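Local coordinates for protein aminopentol aminotransferase (Sphingopyxis macrogoltabida, PDB 6HBS) that transfers the amino group of aminopentol (hydrolysed fumonisin B1) to pyruvate, using pyridoxal 5'-phosphate as cofactor, in the degradation of fumonisin B1, at residues A[55-68]-A[370-384]. Numbering follows the deposited sequence.
Sequences YIDYMCAYGPNLLG and VYVHPYHNMFLSAAH
I56 and V370 pair in parallel, and so do D57 and Y371. Y371 N donates a hydrogen bond to I56 O at 2.9 Å, and Y58 N returns one to Y371 O. Beyond the strands the backbones meet twice more: F379 N donates to Y58 O at 2.8 Å, and A382 N to L66 O.

Among the aromatic contacts, Y62 turns the CD2-CE2 edge of its ring onto the face of H376, the planes at 81°. H376 is held in place by its own ND1, which donates in the ring plane to a lone pair of N377 O at 2.7 Å. With an alanine at H376, the Y62 edge would probably lose the face it packs on and N377 O its imidazole donor. The phenyl ring of F379 receives G63 CA over its centre, 3.7 Å from the ring centroid, while N377 ND2 lies over the opposite face. The H384 imidazole lies obliquely against the Y58 ring, its NE2 over one face toward the rim and H384 CD2 3.5 Å from Y58 CE1; Y58 OH reaches on to T392 of helix 386-405.

The side chain of M59 runs among Y371, H373 and H376. Bent at both chi2 and chi3 (-36° and -65°), it lays CG against Y371 CE1, M59 SD against H373 CB at 3.5 Å, and CE near N377 O. One water bridges Y62 OH and Y371 OH.

With the side chain of H376 about 6 Å from bound pyridoxal phosphate and G63 close to the side chain of K258, probably the lysine that carries the cofactor, the arrangement ties the small mixed sheet to the active-site border of a class-III aminotransferase.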
loop_
_atom_site.group_PDB
_atom_site.type_symbol
_atom_site.label_atom_id
_atom_site.label_comp_id
_atom_site.label_asym_id
_atom_site.label_seq_id
_atom_site.Cartn_x
_atom_site.Cartn_y
_atom_site.Cartn_z
ATOM N N TYR A 55 -12.006 -20.372 -15.691
ATOM C CA TYR A 55 -13.175 -20.146 -14.865
ATOM C C TYR A 55 -13.759 -18.787 -15.208
ATOM O O TYR A 55 -13.026 -17.770 -15.260
ATOM C CB TYR A 55 -12.878 -20.161 -13.357
ATOM C CG TYR A 55 -12.097 -21.351 -12.875
ATOM C CD1 TYR A 55 -10.713 -21.333 -12.898
ATOM C CD2 TYR A 55 -12.726 -22.510 -12.452
ATOM C CE1 TYR A 55 -9.983 -22.426 -12.482
ATOM C CE2 TYR A 55 -12.002 -23.628 -12.067
ATOM C CZ TYR A 55 -10.626 -23.569 -12.043
ATOM O OH TYR A 55 -9.863 -24.620 -11.629
ATOM N N ILE A 56 -15.084 -18.754 -15.378
ATOM C CA ILE A 56 -15.783 -17.496 -15.365
ATOM C C ILE A 56 -15.726 -16.985 -13.917
ATOM O O ILE A 56 -16.156 -17.679 -12.989
ATOM C CB ILE A 56 -17.223 -17.637 -15.886
ATOM C CG1 ILE A 56 -17.256 -18.225 -17.301
ATOM C CG2 ILE A 56 -17.906 -16.288 -15.840
ATOM C CD1 ILE A 56 -18.648 -18.665 -17.751
ATOM N N ASP A 57 -15.194 -15.768 -13.744
ATOM C CA ASP A 57 -14.736 -15.313 -12.435
ATOM C C ASP A 57 -15.776 -14.394 -11.770
ATOM O O ASP A 57 -15.896 -13.256 -12.154
ATOM C CB ASP A 57 -13.377 -14.634 -12.596
ATOM C CG ASP A 57 -12.876 -13.934 -11.344
ATOM O OD1 ASP A 57 -13.175 -14.421 -10.237
ATOM O OD2 ASP A 57 -12.275 -12.855 -11.506
ATOM N N TYR A 58 -16.481 -14.881 -10.736
ATOM C CA TYR A 58 -17.458 -14.046 -10.023
ATOM C C TYR A 58 -16.829 -13.396 -8.783
ATOM O O TYR A 58 -17.534 -12.758 -8.021
ATOM C CB TYR A 58 -18.760 -14.818 -9.729
ATOM C CG TYR A 58 -19.530 -15.063 -10.998
ATOM C CD1 TYR A 58 -20.305 -14.059 -11.548
ATOM C CD2 TYR A 58 -19.363 -16.221 -11.723
ATOM C CE1 TYR A 58 -20.970 -14.237 -12.757
ATOM C CE2 TYR A 58 -19.991 -16.408 -12.948
ATOM C CZ TYR A 58 -20.832 -15.426 -13.448
ATOM O OH TYR A 58 -21.460 -15.566 -14.650
ATOM N N MET A 59 -15.505 -13.487 -8.622
ATOM C CA MET A 59 -14.824 -12.678 -7.586
ATOM C C MET A 59 -14.328 -11.348 -8.154
ATOM O O MET A 59 -14.125 -10.399 -7.412
ATOM C CB MET A 59 -13.628 -13.402 -6.981
ATOM C CG MET A 59 -13.948 -14.665 -6.278
ATOM S SD MET A 59 -15.510 -14.626 -5.406
ATOM C CE MET A 59 -15.277 -13.404 -4.134
ATOM N N CYS A 60 -14.146 -11.266 -9.469
ATOM C CA CYS A 60 -13.533 -10.065 -10.104
ATOM C C CYS A 60 -12.300 -9.629 -9.279
ATOM O O CYS A 60 -12.122 -8.463 -8.934
ATOM C CB CYS A 60 -14.484 -8.888 -10.196
ATOM S SG CYS A 60 -15.941 -9.164 -11.232
ATOM N N ALA A 61 -11.448 -10.598 -8.979
ATOM C CA ALA A 61 -10.177 -10.356 -8.275
ATOM C C ALA A 61 -10.437 -9.768 -6.872
ATOM O O ALA A 61 -9.587 -9.076 -6.328
ATOM C CB ALA A 61 -9.324 -9.444 -9.139
ATOM N N TYR A 62 -11.618 -10.058 -6.303
ATOM C CA TYR A 62 -12.124 -9.568 -4.992
ATOM C C TYR A 62 -12.409 -8.079 -5.056
ATOM O O TYR A 62 -12.286 -7.389 -4.077
ATOM C CB TYR A 62 -11.176 -9.906 -3.831
ATOM C CG TYR A 62 -11.292 -11.327 -3.362
ATOM C CD1 TYR A 62 -10.592 -12.355 -3.969
ATOM C CD2 TYR A 62 -12.107 -11.644 -2.293
ATOM C CE1 TYR A 62 -10.719 -13.668 -3.534
ATOM C CE2 TYR A 62 -12.225 -12.941 -1.824
ATOM C CZ TYR A 62 -11.524 -13.953 -2.444
ATOM O OH TYR A 62 -11.673 -15.221 -1.969
ATOM N N GLY A 63 -12.850 -7.630 -6.237
ATOM C CA GLY A 63 -13.358 -6.309 -6.472
ATOM C C GLY A 63 -12.686 -5.577 -7.629
ATOM O O GLY A 63 -13.364 -4.922 -8.410
ATOM N N PRO A 64 -11.333 -5.529 -7.714
ATOM C CA PRO A 64 -10.662 -4.678 -8.698
ATOM C C PRO A 64 -11.066 -4.808 -10.176
ATOM O O PRO A 64 -10.975 -3.831 -10.885
ATOM C CB PRO A 64 -9.193 -5.074 -8.534
ATOM C CG PRO A 64 -9.087 -5.399 -7.042
ATOM C CD PRO A 64 -10.395 -6.104 -6.737
ATOM N N ASN A 65 -11.504 -5.983 -10.616
ATOM C CA ASN A 65 -11.850 -6.158 -12.024
ATOM C C ASN A 65 -13.275 -5.632 -12.269
ATOM O O ASN A 65 -14.238 -6.399 -12.245
ATOM C CB ASN A 65 -11.691 -7.604 -12.492
ATOM C CG ASN A 65 -12.020 -7.739 -13.969
ATOM O OD1 ASN A 65 -11.755 -6.802 -14.740
ATOM N ND2 ASN A 65 -12.571 -8.885 -14.351
ATOM N N LEU A 66 -13.377 -4.335 -12.568
ATOM C CA LEU A 66 -14.666 -3.676 -12.829
ATOM C C LEU A 66 -15.034 -3.825 -14.306
ATOM O O LEU A 66 -16.204 -3.995 -14.624
ATOM C CB LEU A 66 -14.579 -2.194 -12.461
ATOM C CG LEU A 66 -15.866 -1.372 -12.615
ATOM C CD1 LEU A 66 -16.933 -1.781 -11.588
ATOM C CD2 LEU A 66 -15.579 0.102 -12.475
ATOM N N LEU A 67 -14.049 -3.703 -15.205
ATOM C CA LEU A 67 -14.350 -3.490 -16.639
ATOM C C LEU A 67 -13.813 -4.626 -17.507
ATOM O O LEU A 67 -13.972 -4.590 -18.746
ATOM C CB LEU A 67 -13.741 -2.148 -17.057
ATOM C CG LEU A 67 -14.347 -0.928 -16.374
ATOM C CD1 LEU A 67 -13.652 0.358 -16.798
ATOM C CD2 LEU A 67 -15.842 -0.836 -16.656
ATOM N N GLY A 68 -13.190 -5.631 -16.879
ATOM C CA GLY A 68 -12.553 -6.723 -17.594
ATOM C C GLY A 68 -11.046 -6.725 -17.485
ATOM O O GLY A 68 -10.374 -5.670 -17.574
ATOM N N VAL A 370 -16.754 -22.414 -13.399
ATOM C CA VAL A 370 -17.303 -21.226 -12.781
ATOM C C VAL A 370 -16.657 -21.096 -11.402
ATOM O O VAL A 370 -16.547 -22.085 -10.700
ATOM C CB VAL A 370 -18.832 -21.326 -12.661
ATOM C CG1 VAL A 370 -19.435 -20.282 -11.742
ATOM C CG2 VAL A 370 -19.478 -21.292 -14.034
ATOM N N TYR A 371 -16.192 -19.884 -11.079
ATOM C CA TYR A 371 -15.653 -19.590 -9.767
ATOM C C TYR A 371 -16.674 -18.733 -9.021
ATOM O O TYR A 371 -16.809 -17.551 -9.289
ATOM C CB TYR A 371 -14.303 -18.869 -9.868
ATOM C CG TYR A 371 -13.473 -18.848 -8.604
ATOM C CD1 TYR A 371 -13.888 -18.158 -7.470
ATOM C CD2 TYR A 371 -12.249 -19.505 -8.546
ATOM C CE1 TYR A 371 -13.112 -18.130 -6.311
ATOM C CE2 TYR A 371 -11.458 -19.480 -7.400
ATOM C CZ TYR A 371 -11.890 -18.783 -6.283
ATOM O OH TYR A 371 -11.115 -18.767 -5.173
ATOM N N VAL A 372 -17.326 -19.346 -8.038
ATOM C CA VAL A 372 -18.215 -18.671 -7.112
ATOM C C VAL A 372 -17.750 -18.990 -5.683
ATOM O O VAL A 372 -17.005 -19.947 -5.446
ATOM C CB VAL A 372 -19.676 -19.108 -7.308
ATOM C CG1 VAL A 372 -20.260 -18.568 -8.592
ATOM C CG2 VAL A 372 -19.836 -20.619 -7.207
ATOM N N HIS A 373 -18.203 -18.184 -4.725
ATOM C CA HIS A 373 -17.628 -18.179 -3.400
ATOM C C HIS A 373 -18.690 -18.506 -2.370
ATOM O O HIS A 373 -19.736 -17.872 -2.363
ATOM C CB HIS A 373 -16.957 -16.836 -3.108
ATOM C CG HIS A 373 -15.934 -16.895 -2.015
ATOM N ND1 HIS A 373 -16.234 -17.258 -0.714
ATOM C CD2 HIS A 373 -14.625 -16.562 -2.016
ATOM C CE1 HIS A 373 -15.137 -17.224 0.012
ATOM N NE2 HIS A 373 -14.127 -16.803 -0.764
ATOM N N PRO A 374 -18.457 -19.502 -1.484
ATOM C CA PRO A 374 -19.459 -19.892 -0.497
ATOM C C PRO A 374 -19.559 -19.042 0.776
ATOM O O PRO A 374 -20.532 -19.258 1.516
ATOM C CB PRO A 374 -18.994 -21.307 -0.117
ATOM C CG PRO A 374 -17.518 -21.238 -0.221
ATOM C CD PRO A 374 -17.284 -20.390 -1.448
ATOM N N TYR A 375 -18.619 -18.092 1.030
ATOM C CA TYR A 375 -18.744 -17.267 2.273
ATOM C C TYR A 375 -18.509 -15.756 2.062
ATOM O O TYR A 375 -18.855 -14.966 2.941
ATOM C CB TYR A 375 -17.922 -17.888 3.417
ATOM C CG TYR A 375 -16.426 -17.811 3.309
ATOM C CD1 TYR A 375 -15.754 -16.598 3.455
ATOM C CD2 TYR A 375 -15.668 -18.948 3.093
ATOM C CE1 TYR A 375 -14.367 -16.513 3.377
ATOM C CE2 TYR A 375 -14.281 -18.879 2.997
ATOM C CZ TYR A 375 -13.629 -17.662 3.157
ATOM O OH TYR A 375 -12.274 -17.589 3.047
ATOM N N HIS A 376 -17.976 -15.342 0.912
ATOM C CA HIS A 376 -17.627 -13.954 0.629
ATOM C C HIS A 376 -18.489 -13.473 -0.522
ATOM O O HIS A 376 -18.727 -14.225 -1.485
ATOM C CB HIS A 376 -16.136 -13.823 0.280
ATOM C CG HIS A 376 -15.598 -12.426 0.187
ATOM N ND1 HIS A 376 -15.956 -11.551 -0.830
ATOM C CD2 HIS A 376 -14.676 -11.776 0.950
ATOM C CE1 HIS A 376 -15.311 -10.405 -0.675
ATOM N NE2 HIS A 376 -14.502 -10.520 0.425
ATOM N N ASN A 377 -18.906 -12.209 -0.477
ATOM C CA ASN A 377 -19.712 -11.699 -1.557
ATOM C C ASN A 377 -18.915 -11.737 -2.860
ATOM O O ASN A 377 -17.677 -11.660 -2.861
ATOM C CB ASN A 377 -20.258 -10.285 -1.344
ATOM C CG ASN A 377 -19.195 -9.215 -1.439
ATOM O OD1 ASN A 377 -18.529 -8.927 -0.452
ATOM N ND2 ASN A 377 -19.012 -8.635 -2.626
ATOM N N MET A 378 -19.674 -11.875 -3.960
ATOM C CA MET A 378 -19.148 -11.884 -5.307
ATOM C C MET A 378 -19.341 -10.520 -5.949
ATOM O O MET A 378 -19.833 -9.582 -5.324
ATOM C CB MET A 378 -19.817 -13.021 -6.085
ATOM C CG MET A 378 -19.251 -14.331 -5.631
ATOM S SD MET A 378 -20.259 -15.757 -6.056
ATOM C CE MET A 378 -21.471 -15.687 -4.741
ATOM N N PHE A 379 -18.881 -10.409 -7.192
ATOM C CA PHE A 379 -18.886 -9.191 -7.944
ATOM C C PHE A 379 -19.158 -9.493 -9.422
ATOM O O PHE A 379 -18.677 -10.494 -9.953
ATOM C CB PHE A 379 -17.520 -8.501 -7.881
ATOM C CG PHE A 379 -17.026 -8.102 -6.511
ATOM C CD1 PHE A 379 -16.435 -9.024 -5.663
ATOM C CD2 PHE A 379 -17.198 -6.804 -6.058
ATOM C CE1 PHE A 379 -15.960 -8.626 -4.422
ATOM C CE2 PHE A 379 -16.740 -6.414 -4.806
ATOM C CZ PHE A 379 -16.093 -7.315 -4.010
ATOM N N LEU A 380 -19.895 -8.593 -10.068
ATOM C CA LEU A 380 -20.027 -8.587 -11.522
ATOM C C LEU A 380 -19.097 -7.523 -12.109
ATOM O O LEU A 380 -18.913 -6.452 -11.539
ATOM C CB LEU A 380 -21.478 -8.318 -11.933
ATOM C CG LEU A 380 -22.350 -9.556 -12.129
ATOM C CD1 LEU A 380 -21.907 -10.376 -13.320
ATOM C CD2 LEU A 380 -22.400 -10.409 -10.872
ATOM N N SER A 381 -18.569 -7.834 -13.303
ATOM C CA SER A 381 -17.810 -6.919 -14.149
ATOM C C SER A 381 -18.645 -6.560 -15.387
ATOM O O SER A 381 -19.513 -7.352 -15.832
ATOM C CB SER A 381 -16.483 -7.543 -14.554
ATOM O OG SER A 381 -16.604 -8.362 -15.725
ATOM N N ALA A 382 -18.335 -5.414 -15.998
ATOM C CA ALA A 382 -18.916 -5.044 -17.295
ATOM C C ALA A 382 -18.433 -5.977 -18.420
ATOM O O ALA A 382 -18.995 -5.889 -19.528
ATOM C CB ALA A 382 -18.604 -3.602 -17.635
ATOM N N ALA A 383 -17.443 -6.857 -18.179
ATOM C CA ALA A 383 -16.984 -7.793 -19.190
ATOM C C ALA A 383 -17.740 -9.123 -19.144
ATOM O O ALA A 383 -17.548 -9.926 -20.040
ATOM C CB ALA A 383 -15.510 -8.052 -19.053
ATOM N N HIS A 384 -18.565 -9.369 -18.112
ATOM C CA HIS A 384 -19.450 -10.534 -18.098
ATOM C C HIS A 384 -20.517 -10.367 -19.200
ATOM O O HIS A 384 -21.234 -9.414 -19.193
ATOM C CB HIS A 384 -20.112 -10.745 -16.735
ATOM C CG HIS A 384 -19.214 -11.282 -15.665
ATOM N ND1 HIS A 384 -18.272 -10.496 -15.017
ATOM C CD2 HIS A 384 -19.071 -12.513 -15.158
ATOM C CE1 HIS A 384 -17.638 -11.218 -14.122
ATOM N NE2 HIS A 384 -18.112 -12.466 -14.176
HETATM O O HOH W 1 -10.330 -17.098 -3.170
#